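Local atomic coordinates of cyclic dimeric GMP binding protein (Pseudomonas fluorescens, PDB entry 3PJV), a protein that probably binds cyclic di-GMP inside the cell and relays that signal through its periplasmic domain, the part described here, to control proteolysis in the periplasm. Residues V42-F50 with T68-P76; G90-A98 with R109-L120. All blocks are in the same frame, centred on the assembly; numbering follows the deposited sequence.

Interaction 1 (V42-F50 with T68-P76)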
loop_
_atom_site.group_PDB
_atom_site.type_symbol
_atom_site.label_atom_id
_atom_site.label_comp_id
_atom_site.label_asym_id
_atom_site.label_seq_id
_atom_site.Cartn_x
_atom_site.Cartn_y
_atom_site.Cartn_z
ATOM N N VAL A 42 -7.509 5.148 20.015
ATOM C CA VAL A 42 -6.126 4.811 19.695
ATOM C C VAL A 42 -6.102 3.462 18.987
ATOM O O VAL A 42 -5.484 3.306 17.929
ATOM C CB VAL A 42 -5.240 4.771 20.939
ATOM C CG1 VAL A 42 -3.898 4.128 20.604
ATOM C CG2 VAL A 42 -5.055 6.187 21.489
ATOM N N GLU A 43 -6.804 2.491 19.559
ATOM C CA GLU A 43 -6.871 1.176 18.936
ATOM C C GLU A 43 -7.513 1.245 17.549
ATOM O O GLU A 43 -7.048 0.594 16.611
ATOM C CB GLU A 43 -7.603 0.173 19.833
ATOM C CG GLU A 43 -7.550 -1.245 19.287
ATOM C CD GLU A 43 -8.004 -2.283 20.295
ATOM O OE1 GLU A 43 -7.981 -3.488 19.961
ATOM O OE2 GLU A 43 -8.381 -1.893 21.420
ATOM N N LEU A 44 -8.569 2.043 17.413
ATOM C CA LEU A 44 -9.244 2.189 16.123
ATOM C C LEU A 44 -8.319 2.745 15.053
ATOM O O LEU A 44 -8.279 2.253 13.925
ATOM C CB LEU A 44 -10.464 3.102 16.237
ATOM C CG LEU A 44 -11.804 2.421 16.462
ATOM C CD1 LEU A 44 -12.918 3.322 15.964
ATOM C CD2 LEU A 44 -11.830 1.097 15.735
ATOM N N LEU A 45 -7.585 3.791 15.414
ATOM C CA LEU A 45 -6.693 4.458 14.474
ATOM C C LEU A 45 -5.527 3.572 14.056
ATOM O O LEU A 45 -5.109 3.600 12.901
ATOM C CB LEU A 45 -6.174 5.765 15.075
ATOM C CG LEU A 45 -7.243 6.856 15.103
ATOM C CD1 LEU A 45 -6.777 8.044 15.931
ATOM C CD2 LEU A 45 -7.607 7.283 13.681
ATOM N N VAL A 46 -5.009 2.780 14.987
ATOM C CA VAL A 46 -3.943 1.852 14.644
ATOM C C VAL A 46 -4.469 0.711 13.759
ATOM O O VAL A 46 -3.829 0.335 12.778
ATOM C CB VAL A 46 -3.262 1.270 15.889
ATOM C CG1 VAL A 46 -2.240 0.191 15.493
ATOM C CG2 VAL A 46 -2.585 2.381 16.696
ATOM N N SER A 47 -5.637 0.176 14.105
ATOM C CA SER A 47 -6.238 -0.901 13.311
ATOM C C SER A 47 -6.508 -0.471 11.880
ATOM O O SER A 47 -6.284 -1.239 10.938
ATOM C CB SER A 47 -7.544 -1.381 13.954
ATOM O OG SER A 47 -7.276 -2.140 15.111
ATOM N N SER A 48 -7.010 0.749 11.727
ATOM C CA SER A 48 -7.288 1.330 10.421
ATOM C C SER A 48 -6.093 1.146 9.493
ATOM O O SER A 48 -6.206 0.542 8.427
ATOM C CB SER A 48 -7.625 2.819 10.574
ATOM O OG SER A 48 -7.851 3.446 9.324
ATOM N N ILE A 49 -4.943 1.660 9.917
ATOM C CA ILE A 49 -3.714 1.571 9.138
ATOM C C ILE A 49 -3.225 0.127 8.961
ATOM O O ILE A 49 -2.801 -0.263 7.876
ATOM C CB ILE A 49 -2.605 2.440 9.777
ATOM C CG1 ILE A 49 -3.119 3.871 9.952
ATOM C CG2 ILE A 49 -1.316 2.400 8.949
ATOM C CD1 ILE A 49 -3.617 4.508 8.668
ATOM N N PHE A 50 -3.292 -0.670 10.020
ATOM C CA PHE A 50 -2.734 -2.015 9.968
ATOM C C PHE A 50 -3.565 -2.955 9.094
ATOM O O PHE A 50 -3.046 -3.899 8.516
ATOM C CB PHE A 50 -2.623 -2.609 11.359
ATOM C CG PHE A 50 -1.979 -3.964 11.386
ATOM C CD1 PHE A 50 -2.750 -5.106 11.508
ATOM C CD2 PHE A 50 -0.601 -4.095 11.283
ATOM C CE1 PHE A 50 -2.163 -6.354 11.532
ATOM C CE2 PHE A 50 -0.012 -5.342 11.309
ATOM C CZ PHE A 50 -0.793 -6.471 11.433
ATOM N N THR A 68 3.785 -1.237 26.135
ATOM C CA THR A 68 3.041 -1.207 24.886
ATOM C C THR A 68 1.599 -0.806 25.163
ATOM O O THR A 68 0.938 -1.382 26.025
ATOM C CB THR A 68 3.063 -2.578 24.220
ATOM O OG1 THR A 68 4.420 -2.929 23.923
ATOM C CG2 THR A 68 2.250 -2.554 22.936
ATOM N N ILE A 69 1.117 0.193 24.438
ATOM C CA ILE A 69 -0.259 0.646 24.579
ATOM C C ILE A 69 -1.132 -0.207 23.672
ATOM O O ILE A 69 -2.189 -0.705 24.070
ATOM C CB ILE A 69 -0.396 2.116 24.152
ATOM C CG1 ILE A 69 0.370 3.031 25.114
ATOM C CG2 ILE A 69 -1.868 2.506 24.048
ATOM C CD1 ILE A 69 0.462 4.456 24.632
ATOM N N VAL A 70 -0.670 -0.380 22.443
ATOM C CA VAL A 70 -1.358 -1.223 21.479
ATOM C C VAL A 70 -0.336 -1.756 20.494
ATOM O O VAL A 70 0.651 -1.100 20.192
ATOM C CB VAL A 70 -2.477 -0.458 20.739
ATOM C CG1 VAL A 70 -1.886 0.571 19.813
ATOM C CG2 VAL A 70 -3.369 -1.428 19.964
ATOM N N GLU A 71 -0.553 -2.968 20.019
ATOM C CA GLU A 71 0.311 -3.494 18.968
ATOM C C GLU A 71 -0.392 -4.490 18.061
ATOM O O GLU A 71 -1.419 -5.068 18.407
ATOM C CB GLU A 71 1.572 -4.122 19.551
ATOM C CG GLU A 71 1.335 -5.408 20.275
ATOM C CD GLU A 71 2.623 -6.006 20.805
ATOM O OE1 GLU A 71 3.629 -6.004 20.062
ATOM O OE2 GLU A 71 2.626 -6.465 21.967
ATOM N N ARG A 72 0.192 -4.665 16.887
ATOM C CA ARG A 72 -0.362 -5.528 15.872
ATOM C C ARG A 72 0.807 -6.148 15.130
ATOM O O ARG A 72 1.788 -5.480 14.836
ATOM C CB ARG A 72 -1.202 -4.701 14.896
ATOM C CG ARG A 72 -2.519 -4.157 15.469
ATOM C CD ARG A 72 -3.507 -5.271 15.691
ATOM N NE ARG A 72 -4.845 -4.814 16.060
ATOM C CZ ARG A 72 -5.207 -4.479 17.296
ATOM N NH1 ARG A 72 -4.319 -4.525 18.286
ATOM N NH2 ARG A 72 -6.451 -4.087 17.547
ATOM N N ASN A 73 0.691 -7.431 14.817
ATOM C CA ASN A 73 1.753 -8.126 14.125
ATOM C C ASN A 73 1.155 -9.023 13.073
ATOM O O ASN A 73 0.128 -9.658 13.313
ATOM C CB ASN A 73 2.564 -8.984 15.104
ATOM C CG ASN A 73 3.521 -8.172 15.937
ATOM O OD1 ASN A 73 4.676 -7.982 15.558
ATOM N ND2 ASN A 73 3.054 -7.690 17.081
ATOM N N GLY A 74 1.773 -9.058 11.899
ATOM C CA GLY A 74 1.491 -10.112 10.937
ATOM C C GLY A 74 2.731 -10.960 10.698
ATOM O O GLY A 74 3.802 -10.677 11.234
ATOM N N ILE A 75 2.602 -12.004 9.890
ATOM C CA ILE A 75 3.787 -12.739 9.474
ATOM C C ILE A 75 4.640 -11.825 8.605
ATOM O O ILE A 75 4.128 -11.185 7.667
ATOM C CB ILE A 75 3.435 -14.022 8.703
ATOM C CG1 ILE A 75 4.516 -14.319 7.666
ATOM C CG2 ILE A 75 2.097 -13.879 8.024
ATOM C CD1 ILE A 75 4.075 -15.292 6.590
ATOM N N PRO A 76 5.936 -11.725 8.938
ATOM C CA PRO A 76 6.888 -10.854 8.243
ATOM C C PRO A 76 7.486 -11.512 6.996
ATOM O O PRO A 76 8.069 -10.815 6.162
ATOM C CB PRO A 76 7.974 -10.633 9.300
ATOM C CG PRO A 76 7.961 -11.896 10.104
ATOM C CD PRO A 76 6.527 -12.357 10.135
HETATM O O HOH W 1 -6.014 -4.832 13.469
#
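Glu43 and Arg72 form a salt bridge across a helix-on-strand contact in the LapD/MoxY periplasmic domain, where the end of helix 39-50 lies nearly parallel to strand 70-73, their axes 20° apart. It illustrates how a single long side chain can be charged at one end and greasy at the other. Arg72 NH2 donates to Glu43 OE1 at 2.9 Å, on the lone pair turned away from the other oxygen. The carboxylate sits at the guanidinium edge; the two planes are 84° apart, and of the two carboxylate oxygens OE1 makes the bond. The same NH2 makes a weak bond to Ser47 OG, one helical turn on, at 3.2 Å. Arg72 NH1 turns back to its own strand and meets Glu71 O at 3.0 Å, from above the carbonyl plane, while a water accepts from Arg72 NE at 2.8 Å. Bonds at all three nitrogens fix the rotation of the guanidinium.

A bend at chi2 brings the head back along the strand to Glu43, while the aliphatic root stays against Phe50. Beyond this polar patch the contact becomes apolar. Val70 CG1 packs on Val46 CG2 at 3.7 Å and, more loosely, on Val42 CG1, the side chains sliding past one another in opposite directions. Val42 also touches Leu32 of helix 6-32, and strand 55-62 pairs with this strand, Ile69 and Val70 forming a classic beta bulge opposite Val60. At the far end, Phe50 CG stands anti to its backbone nitrogen (chi1 -177°), which sets one ring face against Arg72 CB. Gly74 N lies at the ring's edge, 3.7 Å from Phe50 CZ, and Arg72 CB makes a CH-pi contact over the face, 3.5 Å from the centroid of the Phe50 ring.

Interaction 2 (G90-A98 with R109-L120)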
loop_
_atom_site.group_PDB
_atom_site.type_symbol
_atom_site.label_atom_id
_atom_site.label_comp_id
_atom_site.label_asym_id
_atom_site.label_seq_id
_atom_site.Cartn_x
_atom_site.Cartn_y
_atom_site.Cartn_z
ATOM N N GLY A 90 -11.694 -15.826 -5.697
ATOM C CA GLY A 90 -12.355 -14.959 -6.657
ATOM C C GLY A 90 -12.643 -13.575 -6.104
ATOM O O GLY A 90 -13.797 -13.157 -6.018
ATOM N N LEU A 91 -11.586 -12.869 -5.714
ATOM C CA LEU A 91 -11.700 -11.495 -5.234
ATOM C C LEU A 91 -12.072 -10.531 -6.354
ATOM O O LEU A 91 -11.472 -10.555 -7.429
ATOM C CB LEU A 91 -10.374 -11.042 -4.626
ATOM C CG LEU A 91 -10.244 -10.951 -3.109
ATOM C CD1 LEU A 91 -9.086 -10.031 -2.770
ATOM C CD2 LEU A 91 -11.519 -10.433 -2.498
ATOM N N GLU A 92 -13.050 -9.670 -6.098
ATOM C CA GLU A 92 -13.390 -8.617 -7.052
ATOM C C GLU A 92 -12.343 -7.511 -6.991
ATOM O O GLU A 92 -11.814 -7.219 -5.923
ATOM C CB GLU A 92 -14.768 -8.033 -6.751
ATOM C CG GLU A 92 -14.782 -7.076 -5.576
ATOM C CD GLU A 92 -16.132 -6.421 -5.384
ATOM O OE1 GLU A 92 -16.262 -5.214 -5.683
ATOM O OE2 GLU A 92 -17.065 -7.114 -4.935
ATOM N N PRO A 93 -12.052 -6.889 -8.144
ATOM C CA PRO A 93 -11.001 -5.872 -8.303
ATOM C C PRO A 93 -11.179 -4.642 -7.401
ATOM O O PRO A 93 -10.188 -4.027 -7.020
ATOM C CB PRO A 93 -11.123 -5.462 -9.778
ATOM C CG PRO A 93 -11.849 -6.586 -10.438
ATOM C CD PRO A 93 -12.770 -7.147 -9.403
ATOM N N ALA A 94 -12.423 -4.296 -7.084
ATOM C CA ALA A 94 -12.732 -3.155 -6.212
ATOM C C ALA A 94 -12.103 -1.828 -6.643
ATOM O O ALA A 94 -11.645 -1.066 -5.806
ATOM C CB ALA A 94 -12.345 -3.469 -4.763
ATOM N N GLY A 95 -12.102 -1.539 -7.938
ATOM C CA GLY A 95 -11.498 -0.314 -8.429
ATOM C C GLY A 95 -12.170 0.967 -7.956
ATOM O O GLY A 95 -13.299 0.952 -7.462
ATOM N N GLY A 96 -11.468 2.083 -8.110
ATOM C CA GLY A 96 -12.035 3.393 -7.827
ATOM C C GLY A 96 -11.734 4.337 -8.970
ATOM O O GLY A 96 -10.761 4.144 -9.683
ATOM N N ASP A 97 -12.566 5.354 -9.165
ATOM C CA ASP A 97 -12.301 6.303 -10.234
ATOM C C ASP A 97 -12.742 7.724 -9.900
ATOM O O ASP A 97 -13.524 7.946 -8.977
ATOM C CB ASP A 97 -12.931 5.837 -11.553
ATOM C CG ASP A 97 -14.399 5.489 -11.412
ATOM O OD1 ASP A 97 -15.172 6.334 -10.909
ATOM O OD2 ASP A 97 -14.778 4.367 -11.809
ATOM N N ALA A 98 -12.232 8.677 -10.664
ATOM C CA ALA A 98 -12.526 10.085 -10.416
ATOM C C ALA A 98 -12.428 10.869 -11.720
ATOM O O ALA A 98 -11.685 10.492 -12.624
ATOM C CB ALA A 98 -11.574 10.653 -9.374
ATOM N N ARG A 109 -11.256 10.519 -17.210
ATOM C CA ARG A 109 -11.542 9.700 -16.041
ATOM C C ARG A 109 -10.277 8.950 -15.610
ATOM O O ARG A 109 -9.608 8.322 -16.436
ATOM C CB ARG A 109 -12.664 8.701 -16.333
ATOM C CG ARG A 109 -13.016 7.779 -15.172
ATOM C CD ARG A 109 -14.196 6.846 -15.512
ATOM N NE ARG A 109 -13.861 5.888 -16.561
ATOM C CZ ARG A 109 -14.330 5.934 -17.806
ATOM N NH1 ARG A 109 -15.174 6.899 -18.180
ATOM N NH2 ARG A 109 -13.951 5.012 -18.677
ATOM N N VAL A 110 -9.950 9.048 -14.323
ATOM C CA VAL A 110 -8.829 8.315 -13.736
ATOM C C VAL A 110 -9.369 7.034 -13.120
ATOM O O VAL A 110 -10.277 7.079 -12.285
ATOM C CB VAL A 110 -8.141 9.129 -12.623
ATOM C CG1 VAL A 110 -6.982 8.336 -12.025
ATOM C CG2 VAL A 110 -7.659 10.466 -13.154
ATOM N N GLU A 111 -8.829 5.891 -13.538
ATOM C CA GLU A 111 -9.253 4.604 -13.006
ATOM C C GLU A 111 -8.100 3.947 -12.259
ATOM O O GLU A 111 -7.016 3.804 -12.807
ATOM C CB GLU A 111 -9.700 3.684 -14.140
ATOM C CG GLU A 111 -10.783 4.305 -15.013
ATOM C CD GLU A 111 -11.191 3.407 -16.170
ATOM O OE1 GLU A 111 -10.390 2.538 -16.576
ATOM O OE2 GLU A 111 -12.323 3.575 -16.666
ATOM N N VAL A 112 -8.334 3.563 -11.008
ATOM C CA VAL A 112 -7.287 2.958 -10.190
ATOM C C VAL A 112 -7.738 1.614 -9.647
ATOM O O VAL A 112 -8.876 1.467 -9.201
ATOM C CB VAL A 112 -6.902 3.859 -8.988
ATOM C CG1 VAL A 112 -5.894 3.138 -8.095
ATOM C CG2 VAL A 112 -6.354 5.183 -9.471
ATOM N N VAL A 113 -6.849 0.625 -9.699
ATOM C CA VAL A 113 -7.139 -0.680 -9.114
ATOM C C VAL A 113 -5.994 -1.054 -8.181
ATOM O O VAL A 113 -4.830 -1.056 -8.591
ATOM C CB VAL A 113 -7.361 -1.771 -10.192
ATOM C CG1 VAL A 113 -7.532 -3.130 -9.540
ATOM C CG2 VAL A 113 -8.589 -1.450 -11.034
ATOM N N SER A 114 -6.322 -1.313 -6.914
ATOM C CA SER A 114 -5.311 -1.594 -5.895
ATOM C C SER A 114 -4.822 -3.030 -5.979
ATOM O O SER A 114 -5.607 -3.938 -6.226
ATOM C CB SER A 114 -5.879 -1.322 -4.499
ATOM O OG SER A 114 -6.231 0.042 -4.391
ATOM N N HIS A 115 -3.528 -3.239 -5.770
ATOM C CA HIS A 115 -2.997 -4.605 -5.879
ATOM C C HIS A 115 -3.456 -5.473 -4.704
ATOM O O HIS A 115 -3.313 -5.075 -3.544
ATOM C CB HIS A 115 -1.464 -4.583 -5.973
ATOM C CG HIS A 115 -0.890 -5.817 -6.602
ATOM N ND1 HIS A 115 -0.883 -7.042 -5.970
ATOM C CD2 HIS A 115 -0.331 -6.019 -7.820
ATOM C CE1 HIS A 115 -0.331 -7.942 -6.763
ATOM N NE2 HIS A 115 0.013 -7.348 -7.894
ATOM N N PRO A 116 -3.993 -6.675 -4.999
ATOM C CA PRO A 116 -4.575 -7.546 -3.967
ATOM C C PRO A 116 -3.574 -8.473 -3.263
ATOM O O PRO A 116 -4.002 -9.297 -2.457
ATOM C CB PRO A 116 -5.564 -8.403 -4.771
ATOM C CG PRO A 116 -4.915 -8.528 -6.109
ATOM C CD PRO A 116 -4.238 -7.195 -6.364
HETATM N N MSE A 117 -2.283 -8.335 -3.543
HETATM C CA MSE A 117 -1.299 -9.292 -3.037
HETATM C C MSE A 117 -1.347 -9.489 -1.515
HETATM O O MSE A 117 -1.252 -10.615 -1.019
HETATM C CB MSE A 117 0.092 -8.854 -3.494
HETATM C CG MSE A 117 1.243 -9.757 -3.157
HETATM SE SE MSE A 117 2.798 -8.645 -3.603
HETATM C CE MSE A 117 2.650 -8.739 -5.572
ATOM N N PHE A 118 -1.506 -8.401 -0.766
ATOM C CA PHE A 118 -1.535 -8.498 0.689
ATOM C C PHE A 118 -2.855 -9.084 1.167
ATOM O O PHE A 118 -2.892 -9.877 2.111
ATOM C CB PHE A 118 -1.286 -7.123 1.338
ATOM C CG PHE A 118 0.058 -6.526 0.998
ATOM C CD1 PHE A 118 1.179 -6.830 1.758
ATOM C CD2 PHE A 118 0.202 -5.693 -0.101
ATOM C CE1 PHE A 118 2.417 -6.286 1.441
ATOM C CE2 PHE A 118 1.440 -5.157 -0.426
ATOM C CZ PHE A 118 2.544 -5.450 0.348
ATOM N N ALA A 119 -3.943 -8.669 0.536
ATOM C CA ALA A 119 -5.251 -9.230 0.851
ATOM C C ALA A 119 -5.265 -10.755 0.633
ATOM O O ALA A 119 -5.713 -11.523 1.492
ATOM C CB ALA A 119 -6.317 -8.555 0.002
ATOM N N LEU A 120 -4.760 -11.188 -0.514
ATOM C CA LEU A 120 -4.719 -12.623 -0.814
ATOM C C LEU A 120 -3.844 -13.377 0.180
ATOM O O LEU A 120 -4.186 -14.491 0.599
ATOM C CB LEU A 120 -4.244 -12.857 -2.243
ATOM C CG LEU A 120 -5.274 -12.457 -3.301
ATOM C CD1 LEU A 120 -4.622 -12.295 -4.661
ATOM C CD2 LEU A 120 -6.405 -13.491 -3.328
HETATM O O HOH W 2 -8.965 -1.840 -5.911
HETATM O O HOH W 3 -7.732 -5.479 -6.995
HETATM O O HOH W 4 -14.102 3.071 -14.351
#
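The base of the beta hairpin 96-102/105-114 shows how a two-stranded pairing opens into a loop. Gly96 with Val112 and Ala98 with Val110 are antiparallel hydrogen-bonded pairs: Gly96 N reaches Val112 O at 2.9 Å and Val110 N reaches Ala98 O at 2.8 Å. Between them lies the non-hydrogen-bonded pair Asp97 and Glu111, where Asp97 CA makes a CA-H...O contact with Val110 O. A water joins Asp97 OD2 to Glu111 OE2. That oxygen is also gripped side-on by Arg109, whose NE approaches Glu111 OE2 at 2.8 Å, 18° out of the carboxylate plane, and whose NH2 converges on the same atom.

Beyond Gly95 direct pairing gives way to water: one molecule donates to both Pro93 O and Ser114 O, while Pro93 CB rests against Val113 CG1 at 4.3 Å. Farther on, Leu91 CD1 meets Ala119 CB at 4.2 Å and touches Pro116 and Leu120.

Leu91 thus packs the loop after helix 83-89 onto the start of helix 117-128, with Pro116 at its N-cap position, while residues 109-114 pair with an antiparallel strand of the second subunit, carrying the sheet across the dimer interface.

Overall arrangement
Interaction 1 and interaction 2 lie in series along the chain, on opposite sides of its centre, with their own centres about 23 Å apart and nearest atoms about 8 Å apart. They share no helix or strand. Interaction 1 is a surface contact held by side chains, an arginine reaching from the strand to the helix, beside a small valine cluster. Interaction 2 is partly buried and depends chiefly on backbone bonds, with bridging water and apolar packing where the strands part. Both adjoin the second subunit: His115 hydrogen-bonds the backbone oxygen of Ile75 of the second subunit, so the 109-120 region of one copy meets the 68-76 region of the other. Glu111 separately salt-bridges Arg59 on strand 55-62 of that subunit.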